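Local coordinates for protein ATP-dependent Clp protease proteolytic subunit (Listeria monocytogenes, PDB 4JCQ) that probably cleaves misfolded and other proteins as the serine peptidase of an ATP-dependent protease, its subunits assembling into seven-membered rings around a central chamber, at residues T95-A100 with T111-H116; E103-L108 with A148-Q153; R138-I143 with D161-F166. All coordinates share one frame; numbering follows the deposited sequence.

In the fold
Contact 1 lies close to the centre of the subunit and joins helix 92-97 to strand 111-114. Contact 2, its centre about 8 Å away, ties strand 105-108 of the parallel sheet to the end of helix 133-151. Contact 3 joins an earlier turn of that helix to helix 155-162, centre to centre about 13 Å from contact 1 and about 17 Å from contact 2. Along the chain, contact 2 alternates with both others, while contact 1 closes before contact 3 opens. The tyrosines of contact 1 hydrogen-bond to F106 and S107, and H116 packs on T162 and N165, so contacts 1 and 2 share one buried core, and contact 3 meets contact 1 beside this predicted active-site histidine.

Contact 1 (T95-A100 with T111-H116); sequences TIYLAA and TRYMIH
In the core of the ClpP fold, between the helix that follows the predicted nucleophile S91 and the strand that runs toward the predicted active-site histidine H116, Y97 and Y113 form a T-shaped (edge-to-face) aromatic pair. The ring centroids are 5.6 Å apart and the planes meet at 68°. Y113 presents its CE1 edge to Y97, and this carbon stands 4.1 Å above the Y97 ring plane, over the ring centre; its closest carbon there is Y97 CZ, 4.2 Å from Y113 CE1. With CG anti to the backbone N (chi1 -176°), Y97 swings its ring out from the last turn of the helix to meet the strand. The two rings converge from different directions, so that Y97 OH and Y113 OH come to 3.9 Å without bonding to each other. Each goes to strand 105-108 instead, Y97 OH to the carbonyl of F106 and Y113 OH to S107 OG, which fixes both rings at their far ends. Both tyrosines pack on V89 of strand 88-90 and on V179; their neighbours in the chain, I96 and L98, face helix 64-76 and helix 133-151.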
loop_
_atom_site.group_PDB
_atom_site.type_symbol
_atom_site.label_atom_id
_atom_site.label_comp_id
_atom_site.label_asym_id
_atom_site.label_seq_id
_atom_site.Cartn_x
_atom_site.Cartn_y
_atom_site.Cartn_z
ATOM N N THR H 95 -32.860 0.519 1.755
ATOM C CA THR H 95 -33.061 -0.230 2.994
ATOM C C THR H 95 -32.331 0.449 4.157
ATOM O O THR H 95 -32.893 0.610 5.243
ATOM C CB THR H 95 -32.611 -1.696 2.828
ATOM O OG1 THR H 95 -33.321 -2.282 1.730
ATOM C CG2 THR H 95 -32.893 -2.510 4.092
ATOM N N ILE H 96 -31.089 0.860 3.909
ATOM C CA ILE H 96 -30.291 1.597 4.892
ATOM C C ILE H 96 -30.932 2.947 5.220
ATOM O O ILE H 96 -31.102 3.291 6.389
ATOM C CB ILE H 96 -28.841 1.804 4.397
ATOM C CG1 ILE H 96 -28.098 0.464 4.369
ATOM C CG2 ILE H 96 -28.102 2.812 5.271
ATOM C CD1 ILE H 96 -26.848 0.465 3.514
ATOM N N TYR H 97 -31.290 3.696 4.179
ATOM C CA TYR H 97 -31.925 5.006 4.321
ATOM C C TYR H 97 -33.164 4.947 5.215
ATOM O O TYR H 97 -33.367 5.811 6.074
ATOM C CB TYR H 97 -32.278 5.569 2.935
ATOM C CG TYR H 97 -32.853 6.967 2.952
ATOM C CD1 TYR H 97 -32.022 8.086 2.887
ATOM C CD2 TYR H 97 -34.232 7.172 3.027
ATOM C CE1 TYR H 97 -32.547 9.371 2.903
ATOM C CE2 TYR H 97 -34.767 8.451 3.045
ATOM C CZ TYR H 97 -33.924 9.545 2.985
ATOM O OH TYR H 97 -34.462 10.810 3.003
ATOM N N LEU H 98 -33.971 3.905 5.023
ATOM C CA LEU H 98 -35.229 3.744 5.744
ATOM C C LEU H 98 -35.080 3.239 7.184
ATOM O O LEU H 98 -36.081 3.068 7.883
ATOM C CB LEU H 98 -36.189 2.845 4.950
ATOM C CG LEU H 98 -36.734 3.396 3.627
ATOM C CD1 LEU H 98 -37.554 2.337 2.908
ATOM C CD2 LEU H 98 -37.556 4.663 3.829
ATOM N N ALA H 99 -33.843 3.012 7.625
ATOM C CA ALA H 99 -33.573 2.634 9.018
ATOM C C ALA H 99 -33.858 3.778 9.991
ATOM O O ALA H 99 -34.212 3.545 11.147
ATOM C CB ALA H 99 -32.138 2.151 9.178
ATOM N N ALA H 100 -33.695 5.013 9.520
ATOM C CA ALA H 100 -33.981 6.193 10.329
ATOM C C ALA H 100 -35.487 6.424 10.418
ATOM O O ALA H 100 -36.231 6.081 9.491
ATOM C CB ALA H 100 -33.288 7.415 9.746
ATOM N N THR H 111 -31.118 14.503 -6.056
ATOM C CA THR H 111 -31.093 13.105 -5.650
ATOM C C THR H 111 -32.273 12.379 -6.282
ATOM O O THR H 111 -33.378 12.922 -6.354
ATOM C CB THR H 111 -31.185 12.965 -4.112
ATOM O OG1 THR H 111 -30.279 13.882 -3.489
ATOM C CG2 THR H 111 -30.854 11.541 -3.659
ATOM N N ARG H 112 -32.030 11.158 -6.748
ATOM C CA ARG H 112 -33.105 10.278 -7.199
ATOM C C ARG H 112 -33.133 8.989 -6.376
ATOM O O ARG H 112 -32.108 8.564 -5.834
ATOM C CB ARG H 112 -33.014 9.989 -8.704
ATOM C CG ARG H 112 -31.626 9.651 -9.223
ATOM C CD ARG H 112 -31.679 9.273 -10.695
ATOM N NE ARG H 112 -30.368 8.893 -11.215
ATOM C CZ ARG H 112 -30.174 8.135 -12.291
ATOM N NH1 ARG H 112 -28.942 7.844 -12.688
ATOM N NH2 ARG H 112 -31.210 7.659 -12.969
ATOM N N TYR H 113 -34.318 8.389 -6.283
ATOM C CA TYR H 113 -34.569 7.241 -5.411
ATOM C C TYR H 113 -35.195 6.090 -6.191
ATOM O O TYR H 113 -36.042 6.313 -7.058
ATOM C CB TYR H 113 -35.495 7.647 -4.256
ATOM C CG TYR H 113 -34.865 8.625 -3.283
ATOM C CD1 TYR H 113 -34.352 8.188 -2.064
ATOM C CD2 TYR H 113 -34.767 9.983 -3.591
ATOM C CE1 TYR H 113 -33.764 9.076 -1.175
ATOM C CE2 TYR H 113 -34.180 10.878 -2.710
ATOM C CZ TYR H 113 -33.678 10.416 -1.506
ATOM O OH TYR H 113 -33.089 11.296 -0.632
ATOM N N MET H 114 -34.778 4.864 -5.881
ATOM C CA MET H 114 -35.368 3.668 -6.492
ATOM C C MET H 114 -35.451 2.533 -5.479
ATOM O O MET H 114 -34.438 2.131 -4.915
ATOM C CB MET H 114 -34.569 3.230 -7.724
ATOM C CG MET H 114 -35.169 2.030 -8.450
ATOM S SD MET H 114 -34.315 1.605 -9.976
ATOM C CE MET H 114 -32.770 0.944 -9.353
ATOM N N ILE H 115 -36.655 2.011 -5.254
ATOM C CA ILE H 115 -36.827 0.957 -4.249
ATOM C C ILE H 115 -36.691 -0.467 -4.801
ATOM O O ILE H 115 -36.796 -1.432 -4.043
ATOM C CB ILE H 115 -38.131 1.104 -3.424
ATOM C CG1 ILE H 115 -39.369 0.763 -4.260
ATOM C CG2 ILE H 115 -38.222 2.490 -2.794
ATOM C CD1 ILE H 115 -40.573 0.404 -3.415
ATOM N N HIS H 116 -36.447 -0.588 -6.106
ATOM C CA HIS H 116 -36.177 -1.887 -6.733
ATOM C C HIS H 116 -35.202 -2.688 -5.926
ATOM O O HIS H 116 -34.165 -2.172 -5.509
ATOM C CB HIS H 116 -35.620 -1.708 -8.140
ATOM C CG HIS H 116 -35.182 -3.004 -8.789
ATOM N ND1 HIS H 116 -33.893 -3.389 -8.841
ATOM C CD2 HIS H 116 -35.919 -4.012 -9.406
ATOM C CE1 HIS H 116 -33.805 -4.578 -9.469
ATOM N NE2 HIS H 116 -35.047 -4.958 -9.815
#

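Contact 2 (E103-L108 with A148-Q153); sequences ENRFSL and AEATGQ
R105 reaches from strand 105-108 to the C-terminal end of helix 133-151 and hydrogen-bonds to a backbone carbonyl there. This bond is the close part of the contact: R105 NH2 lies 2.8 Å from A150 O, with an N-H...O angle of 154°. The donor stands above the carbonyl plane, 51° out of it, so the bond does not follow a lone pair, although the oxygen itself lies near the plane of the guanidinium, at its edge. The chain is extended at chi2 and bends at chi3 (-65°), which turns the guanidinium toward the helix end. Other backbone carbonyls hold the group there, NE by I178 O, NH1 by A100 O and NH2 by G177 O, while the stem packs on V83 and L98. All three nitrogens are therefore engaged, which fixes the rotation of the group, and its positive charge probably suits the negative end of the helix dipole. The rest of the approach is looser: the methyl A150 CB comes only to 4.1 Å from R105 NH1, and a water bridges the two residues, accepting from R105 NH1 at 3.0 Å and donating to A150 O at 3.3 Å. A150 is partly exposed. G152 leaves the helix with positive phi, and T151 OG1 makes an ST turn by accepting from Q153 N, while it also bonds to I147 O. Beyond the turn, A148, T151 and Q153 pack on I158 of helix 155-162; on the sheet side, strand 105-108 runs parallel between strands 81-86 and 181-182, so this arginine joins the sheet to the end of a long helix.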
loop_
_atom_site.group_PDB
_atom_site.type_symbol
_atom_site.label_atom_id
_atom_site.label_comp_id
_atom_site.label_asym_id
_atom_site.label_seq_id
_atom_site.Cartn_x
_atom_site.Cartn_y
_atom_site.Cartn_z
ATOM N N GLU H 103 -39.316 11.278 10.482
ATOM C CA GLU H 103 -39.002 12.700 10.694
ATOM C C GLU H 103 -37.502 13.030 10.662
ATOM O O GLU H 103 -37.123 14.200 10.631
ATOM C CB GLU H 103 -39.677 13.257 11.962
ATOM C CG GLU H 103 -40.065 12.229 13.019
ATOM C CD GLU H 103 -38.979 11.977 14.049
ATOM O OE1 GLU H 103 -38.291 12.939 14.452
ATOM O OE2 GLU H 103 -38.828 10.811 14.476
ATOM N N ASN H 104 -36.663 11.995 10.642
ATOM C CA ASN H 104 -35.213 12.160 10.547
ATOM C C ASN H 104 -34.651 11.817 9.161
ATOM O O ASN H 104 -33.440 11.652 9.000
ATOM C CB ASN H 104 -34.509 11.331 11.629
ATOM C CG ASN H 104 -34.878 11.769 13.033
ATOM O OD1 ASN H 104 -34.992 12.962 13.317
ATOM N ND2 ASN H 104 -35.063 10.802 13.924
ATOM N N ARG H 105 -35.533 11.725 8.167
ATOM C CA ARG H 105 -35.124 11.371 6.805
ATOM C C ARG H 105 -35.154 12.580 5.873
ATOM O O ARG H 105 -36.223 13.090 5.521
ATOM C CB ARG H 105 -35.967 10.213 6.253
ATOM C CG ARG H 105 -35.890 8.944 7.094
ATOM C CD ARG H 105 -36.203 7.688 6.293
ATOM N NE ARG H 105 -37.582 7.653 5.814
ATOM C CZ ARG H 105 -38.577 6.993 6.406
ATOM N NH1 ARG H 105 -38.362 6.296 7.517
ATOM N NH2 ARG H 105 -39.793 7.029 5.879
ATOM N N PHE H 106 -33.963 13.025 5.484
ATOM C CA PHE H 106 -33.793 14.235 4.685
ATOM C C PHE H 106 -33.223 13.920 3.307
ATOM O O PHE H 106 -32.694 12.829 3.071
ATOM C CB PHE H 106 -32.864 15.223 5.405
ATOM C CG PHE H 106 -33.352 15.645 6.765
ATOM C CD1 PHE H 106 -33.037 14.896 7.897
ATOM C CD2 PHE H 106 -34.116 16.799 6.918
ATOM C CE1 PHE H 106 -33.482 15.285 9.152
ATOM C CE2 PHE H 106 -34.562 17.194 8.173
ATOM C CZ PHE H 106 -34.244 16.436 9.290
ATOM N N SER H 107 -33.334 14.884 2.398
ATOM C CA SER H 107 -32.707 14.770 1.090
ATOM C C SER H 107 -32.155 16.095 0.594
ATOM O O SER H 107 -32.777 17.147 0.763
ATOM C CB SER H 107 -33.691 14.220 0.060
ATOM O OG SER H 107 -33.034 13.973 -1.172
ATOM N N LEU H 108 -30.978 16.027 -0.020
ATOM C CA LEU H 108 -30.459 17.134 -0.812
ATOM C C LEU H 108 -31.234 17.169 -2.139
ATOM O O LEU H 108 -31.758 16.139 -2.569
ATOM C CB LEU H 108 -28.948 16.971 -1.020
ATOM C CG LEU H 108 -27.979 17.680 -0.053
ATOM C CD1 LEU H 108 -28.567 18.024 1.312
ATOM C CD2 LEU H 108 -26.678 16.904 0.100
ATOM N N ALA H 148 -42.542 -1.142 3.521
ATOM C CA ALA H 148 -43.939 -0.767 3.772
ATOM C C ALA H 148 -44.122 -0.064 5.122
ATOM O O ALA H 148 -44.780 0.976 5.198
ATOM C CB ALA H 148 -44.854 -1.981 3.669
ATOM N N GLU H 149 -43.526 -0.629 6.172
ATOM C CA GLU H 149 -43.623 -0.071 7.521
ATOM C C GLU H 149 -42.950 1.300 7.626
ATOM O O GLU H 149 -43.473 2.200 8.284
ATOM C CB GLU H 149 -43.027 -1.033 8.554
ATOM C CG GLU H 149 -43.347 -0.666 9.999
ATOM C CD GLU H 149 -42.600 -1.513 11.014
ATOM O OE1 GLU H 149 -42.610 -2.756 10.888
ATOM O OE2 GLU H 149 -42.012 -0.932 11.951
ATOM N N ALA H 150 -41.801 1.450 6.971
ATOM C CA ALA H 150 -41.034 2.695 7.022
ATOM C C ALA H 150 -41.680 3.840 6.235
ATOM O O ALA H 150 -41.609 4.997 6.654
ATOM C CB ALA H 150 -39.605 2.460 6.547
ATOM N N THR H 151 -42.305 3.512 5.105
ATOM C CA THR H 151 -42.871 4.523 4.205
ATOM C C THR H 151 -44.336 4.842 4.496
ATOM O O THR H 151 -44.803 5.948 4.223
ATOM C CB THR H 151 -42.753 4.111 2.720
ATOM O OG1 THR H 151 -43.432 2.865 2.506
ATOM C CG2 THR H 151 -41.289 3.981 2.299
ATOM N N GLY H 152 -45.058 3.866 5.041
ATOM C CA GLY H 152 -46.495 4.002 5.267
ATOM C C GLY H 152 -47.316 3.522 4.083
ATOM O O GLY H 152 -48.546 3.568 4.115
ATOM N N GLN H 153 -46.630 3.067 3.035
ATOM C CA GLN H 153 -47.284 2.483 1.866
ATOM C C GLN H 153 -47.786 1.082 2.200
ATOM O O GLN H 153 -47.270 0.431 3.110
ATOM C CB GLN H 153 -46.314 2.409 0.682
ATOM C CG GLN H 153 -45.822 3.751 0.153
ATOM C CD GLN H 153 -46.819 4.443 -0.765
ATOM O OE1 GLN H 153 -47.784 3.837 -1.234
ATOM N NE2 GLN H 153 -46.582 5.721 -1.030
HETATM O O HOH W 1 -40.275 5.304 9.633
#

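Contact 3 (R138-I143 with D161-F166); sequences RMRERI and DTDRNF
The guanidinium of R140 has the carbonyl oxygen of T162 over one face, with R140 CZ 4.0 Å from T162 O, and the carboxylate of D163 at its edge. There R140 NH2 and D163 OD2 form a salt bridge of 2.9 Å, with a fairly straight N-H...O angle of 163°. The aspartate oxygen lies close to the guanidinium plane but is itself met from above its carboxylate, and the two flat groups are turned 60° apart. R140 starts with CG anti to the backbone N (chi1 -178°); the bend at chi2 lays CD alongside T162, 3.5 Å from T162 OG1, and the bend at chi3 turns the guanidinium on toward D163. A water also lies at the guanidinium edge, accepting a hydrogen bond from R140 NH2 at 3.0 Å and donating one to T162 OG1 at 3.2 Å. That hydroxyl has protein partners too, N144 OD1 and I158 O. D163 is exposed, whereas T162 is buried. The pairing clips the middle of helix 133-151 to the end of helix 155-162, the side chain of R140 about 6 Å from that of H116, a predicted active-site residue. The same helix also packs on V64 of helix 64-76 through M139, R142 and I143, and R138 makes a salt bridge with E172 of a neighbouring subunit.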
loop_
_atom_site.group_PDB
_atom_site.type_symbol
_atom_site.label_atom_id
_atom_site.label_comp_id
_atom_site.label_asym_id
_atom_site.label_seq_id
_atom_site.Cartn_x
_atom_site.Cartn_y
_atom_site.Cartn_z
ATOM N N ARG H 138 -38.922 -15.428 0.335
ATOM C CA ARG H 138 -38.796 -15.044 1.744
ATOM C C ARG H 138 -38.062 -13.717 1.918
ATOM O O ARG H 138 -38.510 -12.850 2.668
ATOM C CB ARG H 138 -38.074 -16.135 2.536
ATOM C CG ARG H 138 -38.972 -17.242 3.045
ATOM C CD ARG H 138 -38.206 -18.134 4.002
ATOM N NE ARG H 138 -39.098 -18.863 4.897
ATOM C CZ ARG H 138 -38.694 -19.592 5.933
ATOM N NH1 ARG H 138 -37.402 -19.701 6.217
ATOM N NH2 ARG H 138 -39.589 -20.216 6.686
ATOM N N MET H 139 -36.935 -13.577 1.222
ATOM C CA MET H 139 -36.136 -12.350 1.232
ATOM C C MET H 139 -36.968 -11.159 0.767
ATOM O O MET H 139 -36.977 -10.114 1.418
ATOM C CB MET H 139 -34.905 -12.512 0.333
ATOM C CG MET H 139 -33.945 -11.331 0.331
ATOM S SD MET H 139 -32.675 -11.448 -0.949
ATOM C CE MET H 139 -31.683 -12.816 -0.354
ATOM N N ARG H 140 -37.669 -11.335 -0.352
ATOM C CA ARG H 140 -38.515 -10.285 -0.913
ATOM C C ARG H 140 -39.628 -9.864 0.043
ATOM O O ARG H 140 -39.862 -8.671 0.233
ATOM C CB ARG H 140 -39.094 -10.716 -2.269
ATOM C CG ARG H 140 -39.949 -9.659 -2.962
ATOM C CD ARG H 140 -39.198 -8.344 -3.163
ATOM N NE ARG H 140 -38.017 -8.504 -4.009
ATOM C CZ ARG H 140 -38.027 -8.452 -5.339
ATOM N NH1 ARG H 140 -36.899 -8.620 -6.012
ATOM N NH2 ARG H 140 -39.159 -8.235 -5.997
ATOM N N GLU H 141 -40.302 -10.845 0.645
ATOM C CA GLU H 141 -41.363 -10.579 1.619
ATOM C C GLU H 141 -40.844 -9.783 2.821
ATOM O O GLU H 141 -41.490 -8.832 3.264
ATOM C CB GLU H 141 -42.021 -11.884 2.081
ATOM C CG GLU H 141 -42.883 -12.555 1.018
ATOM C CD GLU H 141 -43.425 -13.911 1.442
ATOM O OE1 GLU H 141 -44.134 -14.540 0.630
ATOM O OE2 GLU H 141 -43.147 -14.351 2.579
ATOM N N ARG H 142 -39.674 -10.169 3.325
ATOM C CA ARG H 142 -39.039 -9.487 4.456
ATOM C C ARG H 142 -38.729 -8.023 4.134
ATOM O O ARG H 142 -39.066 -7.126 4.906
ATOM C CB ARG H 142 -37.766 -10.230 4.885
ATOM C CG ARG H 142 -37.039 -9.612 6.074
ATOM C CD ARG H 142 -35.784 -10.390 6.453
ATOM N NE ARG H 142 -34.813 -10.477 5.357
ATOM C CZ ARG H 142 -33.911 -9.542 5.061
ATOM N NH1 ARG H 142 -33.077 -9.723 4.047
ATOM N NH2 ARG H 142 -33.836 -8.424 5.770
ATOM N N ILE H 143 -38.098 -7.787 2.984
ATOM C CA ILE H 143 -37.730 -6.432 2.574
ATOM C C ILE H 143 -38.967 -5.591 2.232
ATOM O O ILE H 143 -39.017 -4.402 2.564
ATOM C CB ILE H 143 -36.706 -6.442 1.414
ATOM C CG1 ILE H 143 -35.427 -7.168 1.853
ATOM C CG2 ILE H 143 -36.368 -5.020 0.976
ATOM C CD1 ILE H 143 -34.525 -7.602 0.717
ATOM N N ASP H 161 -43.569 -2.343 -6.582
ATOM C CA ASP H 161 -42.501 -1.397 -6.892
ATOM C C ASP H 161 -41.078 -1.926 -6.681
ATOM O O ASP H 161 -40.151 -1.480 -7.358
ATOM C CB ASP H 161 -42.731 -0.077 -6.149
ATOM C CG ASP H 161 -43.930 0.696 -6.685
ATOM O OD1 ASP H 161 -44.401 0.387 -7.804
ATOM O OD2 ASP H 161 -44.401 1.624 -5.994
ATOM N N THR H 162 -40.902 -2.875 -5.762
ATOM C CA THR H 162 -39.590 -3.507 -5.565
ATOM C C THR H 162 -39.242 -4.473 -6.700
ATOM O O THR H 162 -38.070 -4.809 -6.897
ATOM C CB THR H 162 -39.473 -4.247 -4.215
ATOM O OG1 THR H 162 -40.526 -5.213 -4.093
ATOM C CG2 THR H 162 -39.530 -3.268 -3.046
ATOM N N ASP H 163 -40.262 -4.916 -7.436
ATOM C CA ASP H 163 -40.074 -5.854 -8.540
ATOM C C ASP H 163 -40.080 -5.179 -9.918
ATOM O O ASP H 163 -40.237 -5.846 -10.944
ATOM C CB ASP H 163 -41.116 -6.978 -8.484
ATOM C CG ASP H 163 -40.599 -8.279 -9.072
ATOM O OD1 ASP H 163 -41.367 -8.966 -9.773
ATOM O OD2 ASP H 163 -39.419 -8.615 -8.841
ATOM N N ARG H 164 -39.912 -3.860 -9.934
ATOM C CA ARG H 164 -39.697 -3.127 -11.184
ATOM C C ARG H 164 -38.635 -2.039 -11.014
ATOM O O ARG H 164 -38.232 -1.736 -9.893
ATOM C CB ARG H 164 -41.013 -2.575 -11.754
ATOM C CG ARG H 164 -41.741 -1.559 -10.890
ATOM C CD ARG H 164 -43.143 -1.323 -11.429
ATOM N NE ARG H 164 -43.713 -0.056 -10.970
ATOM C CZ ARG H 164 -43.656 1.089 -11.648
ATOM N NH1 ARG H 164 -43.050 1.148 -12.829
ATOM N NH2 ARG H 164 -44.205 2.184 -11.141
ATOM N N ASN H 165 -38.178 -1.475 -12.129
ATOM C CA ASN H 165 -37.078 -0.512 -12.127
ATOM C C ASN H 165 -37.521 0.884 -12.534
ATOM O O ASN H 165 -37.463 1.244 -13.712
ATOM C CB ASN H 165 -35.951 -0.988 -13.049
ATOM C CG ASN H 165 -35.233 -2.204 -12.510
ATOM O OD1 ASN H 165 -34.324 -2.089 -11.690
ATOM N ND2 ASN H 165 -35.631 -3.380 -12.977
ATOM N N PHE H 166 -37.967 1.668 -11.559
ATOM C CA PHE H 166 -38.363 3.043 -11.832
ATOM C C PHE H 166 -37.779 4.024 -10.821
ATOM O O PHE H 166 -37.814 3.798 -9.607
ATOM C CB PHE H 166 -39.889 3.176 -11.943
ATOM C CG PHE H 166 -40.607 3.122 -10.628
ATOM C CD1 PHE H 166 -41.128 4.278 -10.061
ATOM C CD2 PHE H 166 -40.766 1.916 -9.956
ATOM C CE1 PHE H 166 -41.793 4.234 -8.847
ATOM C CE2 PHE H 166 -41.426 1.867 -8.741
ATOM C CZ PHE H 166 -41.944 3.026 -8.188
HETATM O O HOH W 2 -41.907 -7.975 -4.787
HETATM O O HOH W 3 -36.626 -8.136 -8.459
#